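Local coordinates for phosphonate monoester hydrolase (Ruegeria pomeroyi, PDB 4UPK), which is a hydrolase of the sulfatase family within the alkaline phosphatase superfamily, built around a large mixed beta-sheet, at residues Ile41-Ala46 and Pro242-Val247; Thr274-Phe279 and Glu488-Ala493; Asp411-Arg416 and Pro424-Gln429; Ser100-Thr105 and Ile437-Asp442. One frame throughout, in Å; residues are numbered along the deposited sequence.

Contact 1 of 4, residues Ile41-Ala46 and Pro242-Val247; sequences IDQLRA and PHPPLV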
# COMPACT_ATOMS: atom_id res chain seq x y z
N ILE A 41 -27.57 -19.22 -7.57
CA ILE A 41 -28.09 -20.40 -6.89
C ILE A 41 -26.89 -21.36 -6.87
O ILE A 41 -26.26 -21.55 -7.90
CB ILE A 41 -29.34 -21.01 -7.62
CG1 ILE A 41 -30.50 -20.01 -7.73
CG2 ILE A 41 -29.83 -22.31 -6.93
CD1 ILE A 41 -31.57 -20.38 -8.81
N ASP A 42 -26.55 -21.92 -5.71
CA ASP A 42 -25.45 -22.87 -5.61
C ASP A 42 -25.97 -24.28 -6.02
O ASP A 42 -27.06 -24.70 -5.58
CB ASP A 42 -24.89 -22.90 -4.18
CG ASP A 42 -23.40 -23.16 -4.04
OD1 ASP A 42 -22.96 -24.28 -4.35
OD2 ASP A 42 -22.68 -22.25 -3.55
N GLN A 43 -25.20 -24.96 -6.90
CA GLN A 43 -25.36 -26.35 -7.35
C GLN A 43 -26.57 -26.72 -8.20
O GLN A 43 -26.80 -27.92 -8.37
CB GLN A 43 -25.16 -27.32 -6.16
CG GLN A 43 -24.07 -28.35 -6.37
CD GLN A 43 -23.35 -28.75 -5.10
OE1 GLN A 43 -23.56 -29.83 -4.55
NE2 GLN A 43 -22.46 -27.90 -4.61
N LEU A 44 -27.32 -25.75 -8.76
CA LEU A 44 -28.47 -26.04 -9.64
C LEU A 44 -28.05 -26.46 -11.06
O LEU A 44 -27.38 -25.70 -11.76
CB LEU A 44 -29.53 -24.90 -9.65
CG LEU A 44 -30.90 -25.20 -10.34
CD1 LEU A 44 -31.69 -26.28 -9.63
CD2 LEU A 44 -31.74 -23.94 -10.50
N ARG A 45 -28.43 -27.70 -11.48
CA ARG A 45 -28.09 -28.24 -12.80
C ARG A 45 -28.84 -27.51 -13.89
O ARG A 45 -29.99 -27.12 -13.67
CB ARG A 45 -28.43 -29.74 -12.89
CG ARG A 45 -27.47 -30.65 -12.15
CD ARG A 45 -28.06 -32.04 -11.98
NE ARG A 45 -28.21 -32.74 -13.26
CZ ARG A 45 -27.55 -33.84 -13.61
NH1 ARG A 45 -26.66 -34.38 -12.78
NH2 ARG A 45 -27.76 -34.41 -14.78
N ALA A 46 -28.21 -27.32 -15.07
CA ALA A 46 -28.83 -26.70 -16.24
C ALA A 46 -30.05 -27.54 -16.71
O ALA A 46 -31.07 -26.95 -17.07
CB ALA A 46 -27.82 -26.58 -17.37
N PRO A 242 -30.29 -25.74 -3.94
CA PRO A 242 -30.10 -27.14 -3.48
C PRO A 242 -28.63 -27.48 -3.27
O PRO A 242 -27.81 -27.20 -4.14
CB PRO A 242 -30.75 -27.95 -4.61
CG PRO A 242 -30.47 -27.12 -5.86
CD PRO A 242 -30.56 -25.68 -5.40
N HIS A 243 -28.27 -28.00 -2.10
CA HIS A 243 -26.86 -28.28 -1.76
C HIS A 243 -26.83 -29.17 -0.51
O HIS A 243 -27.67 -28.95 0.37
CB HIS A 243 -26.13 -26.95 -1.44
CG HIS A 243 -24.64 -26.99 -1.32
ND1 HIS A 243 -24.01 -27.50 -0.18
CD2 HIS A 243 -23.69 -26.46 -2.13
CE1 HIS A 243 -22.71 -27.34 -0.39
NE2 HIS A 243 -22.47 -26.71 -1.54
N PRO A 244 -25.87 -30.14 -0.40
CA PRO A 244 -25.80 -30.96 0.82
C PRO A 244 -25.52 -30.12 2.08
O PRO A 244 -24.96 -29.03 1.95
CB PRO A 244 -24.64 -31.94 0.51
CG PRO A 244 -23.84 -31.29 -0.55
CD PRO A 244 -24.81 -30.52 -1.37
N PRO A 245 -25.87 -30.56 3.32
CA PRO A 245 -26.56 -31.82 3.69
C PRO A 245 -27.99 -31.74 3.22
O PRO A 245 -28.72 -30.82 3.60
CB PRO A 245 -26.42 -31.87 5.22
CG PRO A 245 -25.42 -30.79 5.59
CD PRO A 245 -25.59 -29.76 4.52
N LEU A 246 -28.36 -32.66 2.32
CA LEU A 246 -29.68 -32.74 1.71
C LEU A 246 -30.80 -33.02 2.70
O LEU A 246 -30.92 -34.12 3.25
CB LEU A 246 -29.72 -33.73 0.52
CG LEU A 246 -28.87 -33.37 -0.71
CD1 LEU A 246 -28.93 -34.49 -1.73
CD2 LEU A 246 -29.36 -32.05 -1.35
N VAL A 247 -31.60 -31.98 2.96
CA VAL A 247 -32.77 -31.98 3.82
C VAL A 247 -33.68 -30.87 3.33
O VAL A 247 -33.19 -29.79 2.99
CB VAL A 247 -32.44 -31.92 5.36
CG1 VAL A 247 -31.80 -30.59 5.79
CG2 VAL A 247 -33.65 -32.28 6.20

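Contact 2 of 4, residues Thr274-Phe279 and Glu488-Ala493; sequences TAEHPF and EFRNVA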
# COMPACT_ATOMS: atom_id res chain seq x y z
N THR A 274 -14.66 -46.33 -13.98
CA THR A 274 -13.23 -46.20 -13.73
C THR A 274 -12.41 -46.83 -14.88
O THR A 274 -11.30 -46.37 -15.13
CB THR A 274 -12.88 -46.75 -12.35
OG1 THR A 274 -13.24 -48.11 -12.34
CG2 THR A 274 -13.64 -46.09 -11.26
N ALA A 275 -12.94 -47.84 -15.58
CA ALA A 275 -12.26 -48.44 -16.76
C ALA A 275 -12.08 -47.41 -17.88
O ALA A 275 -11.16 -47.56 -18.69
CB ALA A 275 -13.04 -49.65 -17.28
N GLU A 276 -12.93 -46.37 -17.92
CA GLU A 276 -12.88 -45.31 -18.92
C GLU A 276 -11.64 -44.41 -18.76
O GLU A 276 -11.03 -44.03 -19.76
CB GLU A 276 -14.21 -44.52 -19.00
CG GLU A 276 -15.38 -45.31 -19.57
CD GLU A 276 -15.14 -46.03 -20.88
OE1 GLU A 276 -14.62 -45.40 -21.83
OE2 GLU A 276 -15.49 -47.23 -20.97
N HIS A 277 -11.22 -44.15 -17.50
CA HIS A 277 -9.99 -43.41 -17.18
C HIS A 277 -9.73 -43.58 -15.67
O HIS A 277 -10.69 -43.50 -14.89
CB HIS A 277 -10.07 -41.92 -17.61
CG HIS A 277 -8.76 -41.17 -17.58
ND1 HIS A 277 -8.18 -40.78 -16.37
CD2 HIS A 277 -8.00 -40.71 -18.60
CE1 HIS A 277 -7.06 -40.14 -16.70
NE2 HIS A 277 -6.92 -40.06 -18.03
N PRO A 278 -8.46 -43.79 -15.26
CA PRO A 278 -8.15 -43.97 -13.82
C PRO A 278 -8.56 -42.83 -12.88
O PRO A 278 -8.70 -43.09 -11.69
CB PRO A 278 -6.64 -44.15 -13.82
CG PRO A 278 -6.32 -44.65 -15.17
CD PRO A 278 -7.24 -43.93 -16.07
N PHE A 279 -8.71 -41.59 -13.40
CA PHE A 279 -9.13 -40.37 -12.68
C PHE A 279 -10.45 -40.58 -11.90
O PHE A 279 -10.64 -39.98 -10.84
CB PHE A 279 -9.31 -39.20 -13.69
CG PHE A 279 -10.08 -38.00 -13.19
CD1 PHE A 279 -11.47 -37.94 -13.31
CD2 PHE A 279 -9.44 -36.94 -12.55
CE1 PHE A 279 -12.19 -36.86 -12.80
CE2 PHE A 279 -10.16 -35.86 -12.05
CZ PHE A 279 -11.53 -35.81 -12.18
N GLU A 488 -20.00 -38.80 -23.71
CA GLU A 488 -19.19 -38.89 -22.49
C GLU A 488 -19.07 -40.31 -21.94
O GLU A 488 -18.26 -40.54 -21.04
CB GLU A 488 -19.81 -38.00 -21.42
CG GLU A 488 -19.67 -36.52 -21.68
CD GLU A 488 -20.16 -35.68 -20.52
OE1 GLU A 488 -21.20 -36.04 -19.91
OE2 GLU A 488 -19.51 -34.65 -20.22
N PHE A 489 -19.89 -41.24 -22.47
CA PHE A 489 -19.98 -42.65 -22.05
C PHE A 489 -18.82 -43.53 -22.53
O PHE A 489 -18.74 -44.71 -22.16
CB PHE A 489 -21.35 -43.22 -22.39
CG PHE A 489 -22.41 -42.61 -21.50
CD1 PHE A 489 -22.99 -41.39 -21.82
CD2 PHE A 489 -22.78 -43.24 -20.31
CE1 PHE A 489 -23.93 -40.80 -20.97
CE2 PHE A 489 -23.71 -42.65 -19.45
CZ PHE A 489 -24.29 -41.45 -19.79
N ARG A 490 -17.92 -42.96 -23.32
CA ARG A 490 -16.74 -43.66 -23.81
C ARG A 490 -15.57 -42.71 -24.03
O ARG A 490 -15.65 -41.80 -24.86
CB ARG A 490 -17.05 -44.49 -25.08
CG ARG A 490 -15.91 -45.44 -25.48
CD ARG A 490 -16.15 -46.22 -26.76
NE ARG A 490 -16.58 -45.38 -27.89
CZ ARG A 490 -17.06 -45.83 -29.04
NH1 ARG A 490 -17.19 -47.14 -29.25
NH2 ARG A 490 -17.43 -44.98 -29.99
N ASN A 491 -14.46 -42.95 -23.31
CA ASN A 491 -13.22 -42.21 -23.52
C ASN A 491 -12.55 -42.87 -24.75
O ASN A 491 -12.12 -44.03 -24.68
CB ASN A 491 -12.32 -42.22 -22.27
CG ASN A 491 -10.90 -41.76 -22.50
OD1 ASN A 491 -10.61 -41.03 -23.45
ND2 ASN A 491 -9.99 -42.15 -21.61
N VAL A 492 -12.47 -42.12 -25.87
CA VAL A 492 -11.90 -42.61 -27.13
C VAL A 492 -10.47 -42.10 -27.43
O VAL A 492 -10.01 -42.28 -28.56
CB VAL A 492 -12.88 -42.43 -28.33
CG1 VAL A 492 -14.16 -43.25 -28.14
CG2 VAL A 492 -13.22 -40.96 -28.60
N ALA A 493 -9.77 -41.51 -26.43
CA ALA A 493 -8.42 -40.98 -26.60
C ALA A 493 -7.34 -42.00 -27.03
O ALA A 493 -6.36 -41.62 -27.66
CB ALA A 493 -7.98 -40.21 -25.36
O HOH W 1 -12.27 -46.58 -23.17

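Contact 3 of 4, residues Asp411-Arg416 and Pro424-Gln429; sequences DGRSLR and PSDWRQ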
# COMPACT_ATOMS: atom_id res chain seq x y z
N ASP A 411 -10.89 -11.83 -18.51
CA ASP A 411 -10.81 -12.78 -19.63
C ASP A 411 -12.15 -12.93 -20.36
O ASP A 411 -12.16 -13.25 -21.55
CB ASP A 411 -10.35 -14.16 -19.14
CG ASP A 411 -8.93 -14.20 -18.59
OD1 ASP A 411 -8.02 -13.66 -19.25
OD2 ASP A 411 -8.73 -14.81 -17.53
N GLY A 412 -13.25 -12.74 -19.62
CA GLY A 412 -14.61 -12.84 -20.14
C GLY A 412 -14.99 -11.70 -21.05
O GLY A 412 -14.36 -10.65 -21.05
N ARG A 413 -16.04 -11.93 -21.84
CA ARG A 413 -16.56 -10.96 -22.80
C ARG A 413 -18.04 -10.70 -22.53
O ARG A 413 -18.79 -11.62 -22.19
CB ARG A 413 -16.35 -11.47 -24.24
CG ARG A 413 -14.89 -11.50 -24.67
CD ARG A 413 -14.71 -11.99 -26.10
NE ARG A 413 -15.39 -11.15 -27.08
CZ ARG A 413 -15.50 -11.45 -28.37
NH1 ARG A 413 -14.94 -12.55 -28.85
NH2 ARG A 413 -16.17 -10.65 -29.19
N SER A 414 -18.45 -9.44 -22.66
CA SER A 414 -19.83 -9.00 -22.47
C SER A 414 -20.83 -9.79 -23.32
O SER A 414 -20.62 -9.99 -24.52
CB SER A 414 -19.95 -7.51 -22.76
OG SER A 414 -21.27 -7.04 -22.55
N LEU A 415 -21.93 -10.22 -22.69
CA LEU A 415 -23.01 -10.95 -23.33
C LEU A 415 -24.08 -10.01 -23.87
O LEU A 415 -25.09 -10.47 -24.41
CB LEU A 415 -23.65 -11.94 -22.34
CG LEU A 415 -22.77 -13.08 -21.83
CD1 LEU A 415 -23.55 -13.95 -20.87
CD2 LEU A 415 -22.21 -13.91 -22.97
N ARG A 416 -23.86 -8.68 -23.73
CA ARG A 416 -24.78 -7.64 -24.18
C ARG A 416 -25.24 -7.77 -25.64
O ARG A 416 -26.45 -7.70 -25.83
CB ARG A 416 -24.26 -6.24 -23.84
CG ARG A 416 -25.38 -5.27 -23.50
CD ARG A 416 -24.82 -3.93 -23.12
NE ARG A 416 -25.85 -2.90 -23.12
CZ ARG A 416 -25.62 -1.62 -22.86
NH1 ARG A 416 -24.39 -1.21 -22.56
NH2 ARG A 416 -26.61 -0.75 -22.88
N PRO A 424 -21.81 -11.62 -31.65
CA PRO A 424 -20.56 -11.16 -32.29
C PRO A 424 -19.99 -12.21 -33.24
O PRO A 424 -20.09 -13.41 -32.96
CB PRO A 424 -19.62 -10.92 -31.09
CG PRO A 424 -20.53 -10.78 -29.90
CD PRO A 424 -21.66 -11.72 -30.19
N SER A 425 -19.42 -11.76 -34.39
CA SER A 425 -18.85 -12.66 -35.40
C SER A 425 -17.56 -13.38 -34.95
O SER A 425 -17.25 -14.46 -35.46
CB SER A 425 -18.61 -11.93 -36.72
OG SER A 425 -19.79 -11.29 -37.18
N ASP A 426 -16.83 -12.79 -33.98
CA ASP A 426 -15.58 -13.35 -33.45
C ASP A 426 -15.80 -14.03 -32.06
O ASP A 426 -14.86 -14.17 -31.27
CB ASP A 426 -14.51 -12.24 -33.38
CG ASP A 426 -14.84 -11.07 -32.45
OD1 ASP A 426 -16.03 -10.93 -32.03
OD2 ASP A 426 -13.91 -10.27 -32.15
N TRP A 427 -17.04 -14.48 -31.78
CA TRP A 427 -17.40 -15.14 -30.52
C TRP A 427 -16.75 -16.51 -30.41
O TRP A 427 -16.31 -17.08 -31.40
CB TRP A 427 -18.94 -15.24 -30.36
CG TRP A 427 -19.37 -15.53 -28.95
CD1 TRP A 427 -19.80 -16.72 -28.44
CD2 TRP A 427 -19.34 -14.61 -27.84
NE1 TRP A 427 -19.98 -16.63 -27.08
CE2 TRP A 427 -19.71 -15.34 -26.68
CE3 TRP A 427 -18.99 -13.26 -27.70
CZ2 TRP A 427 -19.79 -14.74 -25.41
CZ3 TRP A 427 -19.05 -12.67 -26.45
CH2 TRP A 427 -19.46 -13.41 -25.32
N ARG A 428 -16.73 -17.03 -29.20
CA ARG A 428 -16.24 -18.34 -28.79
C ARG A 428 -16.79 -19.45 -29.67
O ARG A 428 -17.97 -19.39 -30.01
CB ARG A 428 -16.82 -18.60 -27.40
CG ARG A 428 -15.83 -19.11 -26.45
CD ARG A 428 -16.49 -19.20 -25.12
NE ARG A 428 -15.97 -18.14 -24.26
CZ ARG A 428 -16.69 -17.15 -23.77
NH1 ARG A 428 -17.99 -17.07 -24.02
NH2 ARG A 428 -16.12 -16.24 -22.99
N GLN A 429 -15.98 -20.46 -30.01
CA GLN A 429 -16.46 -21.63 -30.75
C GLN A 429 -16.33 -22.93 -29.91
O GLN A 429 -16.71 -24.03 -30.34
CB GLN A 429 -15.83 -21.72 -32.14
CG GLN A 429 -16.48 -20.71 -33.09
CD GLN A 429 -16.01 -20.86 -34.49
OE1 GLN A 429 -15.07 -20.18 -34.93
NE2 GLN A 429 -16.65 -21.74 -35.24
O HOH W 2 -12.76 -15.85 -22.59

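Contact 4 of 4, residues Ser100-Thr105 and Ile437-Asp442; sequences SVRNGT and ISEPLD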
# COMPACT_ATOMS: atom_id res chain seq x y z
N SER A 100 -6.87 -18.67 -7.58
CA SER A 100 -7.55 -19.19 -6.40
C SER A 100 -8.10 -20.52 -6.97
O SER A 100 -9.24 -20.60 -7.41
CB SER A 100 -8.68 -18.25 -6.00
OG SER A 100 -9.15 -18.51 -4.69
N VAL A 101 -7.21 -21.53 -7.08
CA VAL A 101 -7.44 -22.80 -7.78
C VAL A 101 -8.14 -23.93 -7.03
O VAL A 101 -8.58 -24.89 -7.66
CB VAL A 101 -6.19 -23.27 -8.59
CG1 VAL A 101 -5.85 -22.25 -9.66
CG2 VAL A 101 -4.99 -23.54 -7.67
N ARG A 102 -8.27 -23.78 -5.70
CA ARG A 102 -8.93 -24.71 -4.77
C ARG A 102 -9.58 -23.89 -3.66
O ARG A 102 -9.20 -22.74 -3.45
CB ARG A 102 -7.91 -25.63 -4.07
CG ARG A 102 -6.73 -26.07 -4.90
CD ARG A 102 -5.71 -26.69 -4.01
NE ARG A 102 -4.47 -26.95 -4.74
CZ ARG A 102 -3.46 -26.09 -4.86
NH1 ARG A 102 -3.55 -24.88 -4.34
NH2 ARG A 102 -2.38 -26.43 -5.53
N ASN A 103 -10.52 -24.50 -2.91
CA ASN A 103 -11.12 -23.89 -1.72
C ASN A 103 -9.97 -23.62 -0.75
O ASN A 103 -9.11 -24.49 -0.56
CB ASN A 103 -12.15 -24.84 -1.09
CG ASN A 103 -13.47 -24.89 -1.79
OD1 ASN A 103 -13.69 -24.20 -2.79
ND2 ASN A 103 -14.38 -25.73 -1.31
N GLY A 104 -9.90 -22.40 -0.24
CA GLY A 104 -8.83 -22.00 0.67
C GLY A 104 -7.61 -21.39 -0.00
O GLY A 104 -6.73 -20.89 0.70
N THR A 105 -7.52 -21.43 -1.36
CA THR A 105 -6.37 -20.85 -2.07
C THR A 105 -6.59 -19.35 -2.17
O THR A 105 -7.59 -18.94 -2.78
CB THR A 105 -6.14 -21.44 -3.44
OG1 THR A 105 -6.26 -22.85 -3.38
CG2 THR A 105 -4.78 -21.04 -4.01
N ILE A 437 -6.76 -30.99 -8.80
CA ILE A 437 -6.87 -32.25 -8.06
C ILE A 437 -5.73 -32.48 -7.05
O ILE A 437 -5.42 -33.62 -6.71
CB ILE A 437 -7.23 -33.48 -8.96
CG1 ILE A 437 -6.16 -33.76 -10.03
CG2 ILE A 437 -8.63 -33.32 -9.56
CD1 ILE A 437 -6.25 -35.06 -10.65
N SER A 438 -5.12 -31.38 -6.56
CA SER A 438 -4.06 -31.40 -5.54
C SER A 438 -4.47 -30.50 -4.35
O SER A 438 -5.36 -29.67 -4.49
CB SER A 438 -2.72 -30.94 -6.13
OG SER A 438 -2.67 -29.54 -6.30
N GLU A 439 -3.87 -30.75 -3.18
CA GLU A 439 -4.14 -30.01 -1.93
C GLU A 439 -2.80 -29.89 -1.22
O GLU A 439 -2.21 -30.93 -0.91
CB GLU A 439 -5.19 -30.73 -1.06
CG GLU A 439 -5.70 -29.90 0.11
CD GLU A 439 -6.44 -28.64 -0.27
OE1 GLU A 439 -7.53 -28.74 -0.89
OE2 GLU A 439 -5.93 -27.54 0.04
N PRO A 440 -2.25 -28.64 -1.09
CA PRO A 440 -0.88 -28.47 -0.54
C PRO A 440 -0.56 -29.10 0.82
O PRO A 440 0.54 -29.62 0.98
CB PRO A 440 -0.69 -26.96 -0.52
CG PRO A 440 -1.64 -26.43 -1.53
CD PRO A 440 -2.83 -27.34 -1.48
N LEU A 441 -1.48 -29.05 1.78
CA LEU A 441 -1.20 -29.58 3.13
C LEU A 441 -1.77 -30.99 3.42
O LEU A 441 -1.33 -31.66 4.36
CB LEU A 441 -1.67 -28.59 4.23
CG LEU A 441 -1.15 -27.14 4.14
CD1 LEU A 441 -1.90 -26.26 5.10
CD2 LEU A 441 0.38 -27.05 4.37
N ASP A 442 -2.77 -31.41 2.64
CA ASP A 442 -3.41 -32.70 2.83
C ASP A 442 -3.63 -33.36 1.47
O ASP A 442 -4.67 -33.14 0.84
CB ASP A 442 -4.74 -32.52 3.61
CG ASP A 442 -5.35 -33.79 4.17
OD1 ASP A 442 -4.67 -34.86 4.15
OD2 ASP A 442 -6.50 -33.73 4.65
O HOH W 3 -6.66 -24.91 0.47
O HOH W 4 -9.80 -27.56 -0.65

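Contact 1 of 4, residues Ile41-Ala46 and Pro242-Val247
Ile-41 meets Pro-242 at the start of the contact: its CG2 lies 3.8 Å from CD of the proline ring. CG2 is the branch that stands anti to the backbone N, while CG1 (chi1 -59°) takes the place beside that nitrogen. At Asp-42 the main chains come close, and O of Asp-42 stands 3.0 Å from O of Pro-242. Both atoms are acceptors, so no bond joins them. The carboxylate of Asp-42 turns one oxygen to the edge of the His-243 ring, OD1 lying 3.2 Å from CD2, with the two planes 82° apart. Its other oxygen, OD2, is held by Tyr-130 and by a salt bridge to Arg-86. The imidazole is fixed from its far side, since ND1 of His-243 donates in the ring plane to O of Pro-244 over 2.8 Å. These loops follow the parallel neighbouring strands 35-41 and 234-239, and thus lie at the C-terminal edge of the mixed sheet, where enzymes of the alkaline phosphatase superfamily carry their active site. CB of Gln-43 rests 3.3 Å from O of Pro-242, and the end of its side chain lies over one face of the His-243 ring, toward the rim, with the planes 48° apart. Leu-44 returns to apolar contact, with CD1 4.1 Å from CG of Pro-242. A proline suits this place because its ring offers apolar carbons to both Ile-41 and Leu-44. Helix 303-333 borders Leu-44 and Pro-242, Ala-317 touching the leucine and Tyr-313 the proline.

Contact 2 of 4, residues Thr274-Phe279 and Glu488-Ala493
An Asx turn at Asn-491, in the loop after strand 479-482, meets Glu-276 near the end of helix 270-275. The asparagine amide serves both segments at once. Its ND2 donates to O of Glu-276 over 2.8 Å, a nearly straight bond (165°) with the carbonyl oxygen close to the amide plane. Its OD1 faces its own loop and accepts from N of Ala-493 at 3.1 Å, with Leu-480 N as a further donor. Glu-276 returns the grip: its chain is bent at chi2 (-51°), and OE1 takes the backbone N of Asn-491 at 2.9 Å on the anti side of the carboxylate. A water donates to the same OE1 and to O of Asn-491, 3.0 Å from the latter. A side chain carrying both a donor and an acceptor suits such a junction, as does a carboxylate long enough to reach a peptide N-H. His-277 presents its ring edge, with CD2 3.9 Å from ND2 of Asn-491. Its NE2 is bonded to O of Pro-477, while ND1 accepts from N of Phe-279 at 3.1 Å. That last bond is the side-chain cap typical of the turn leading into a helix, here 280-286.

Contact 3 of 4, residues Asp411-Arg416 and Pro424-Gln429
Arg-413 grips Asp-426 end-on with two nitrogens, in a type I beta turn running from Pro-424 to Trp-427 just before strand 431-436. NH2 forms a salt bridge of 2.9 Å to OD1 of Asp-426, approaching from above the carboxylate plane. NH1 donates over 2.9 Å to the backbone O of Asp-426. Both oxygens lie near the guanidinium plane, so the pair fixes the rotation of that group. With chi1 63°, CG of Asp-426 lies between the backbone N and the carbonyl carbon; an aspartate suits the place because its acid is short enough to stay near its own carbonyl, so one guanidinium reaches both.

Segment 411-416 leads into helix 416-419, and segment 424-429 follows it a few residues later. Ser-414 precedes the turn into the helix and supplies a capping bond, its OG accepting from N of Arg-416 at 3.3 Å; that hydroxyl is bonded to Asp-400 as well. Arg-428 has its strongest partner in Asp-393, whose carboxylate also receives N of Arg-413.

Trp-427 packs its six-membered ring against Arg-413 and Leu-415. Its CE3 sits over the centre of the Arg-413 guanidinium, 4.0 Å from CZ, with the planes inclined by 50°. On the same indole, CZ3 packs 3.7 Å from CB of Arg-413, while the ring edge at CH2 faces O of Arg-413, which lies in the indole plane. A large indole suits the place because NE1 can satisfy O of Pro-388 while the six-membered ring reaches across. Beyond it Leu-415, which rests on strand 372-375, crosses the indole at about a right angle and brings CD2 within 3.5 Å of CZ2 of Trp-427.

Contact 4 of 4, residues Ser100-Thr105 and Ile437-Asp442
Arg-102 divides its guanidinium between Ser-438, Asp-436 and a second subunit. Its strongest polar partner is O of Ser-522 of the second subunit, to which NH1 donates. NH2 donates to OG of Ser-438 at 3.2 Å, with the hydroxyl in the guanidinium plane. NE makes a weak bond to the backbone O of Ser-438, 2.9 Å long but strongly bent (124°), and also a salt bridge to Asp-436. The serine hydroxyl is itself bonded to Asp-436, so one carboxylate steadies both partners and would probably balance the buried positive charge. The chain of Arg-102 is extended from CG to NE, which carries the flat group over to Ser-438. Pro-440 covers one face, its CD 3.6 Å above the plane over the centre, while CG2 of Val-101 lies toward the rim of the opposite face.

Arg-102 also opens a type II beta turn that closes at Thr-105. Its carbonyl O accepts twice from the same face of its plane, from N of Thr-105 at 3.0 Å and from OG1 of Thr-105 at 2.9 Å. Gly-104 takes the third position, where phi of 92° would press a CB against the preceding carbonyl. At the turn's second residue, Asn-103, OD1 receives N of Gly-83, and two waters serve the backbone O. One of them, 2.7 Å from O of Asn-103, donates on to OE2 of Glu-439. The other donates to the same carbonyl and reaches OE1 of Glu-439 over 2.6 Å, giving each carboxylate oxygen a water. Glu-439 N is bonded to Gln-447, and O of Pro-440 to Gln-534 of the second subunit.

In the fold
Contact 1 lies nearest the centre of the chain, on loops leaving two neighbouring parallel strands of the mixed sheet. Contacts 2 and 4 likewise join distant parts of the chain, while contact 3 is a local link across helix 416-419. Contact 1 closes before contact 2 opens, whereas contact 4 crosses both, and contact 3 is nested inside the loops closed by contacts 2 and 4. Strand 431-436, an outer strand of the four-stranded antiparallel sheet, runs between segments 424-429 and 437-442, linking contacts 3 and 4 although their centres are 30 Å apart. Contacts 2 and 4 touch through Phe-279 and Ile-437. Contact 4 alone also meets a second subunit, tying this internal junction to the assembly.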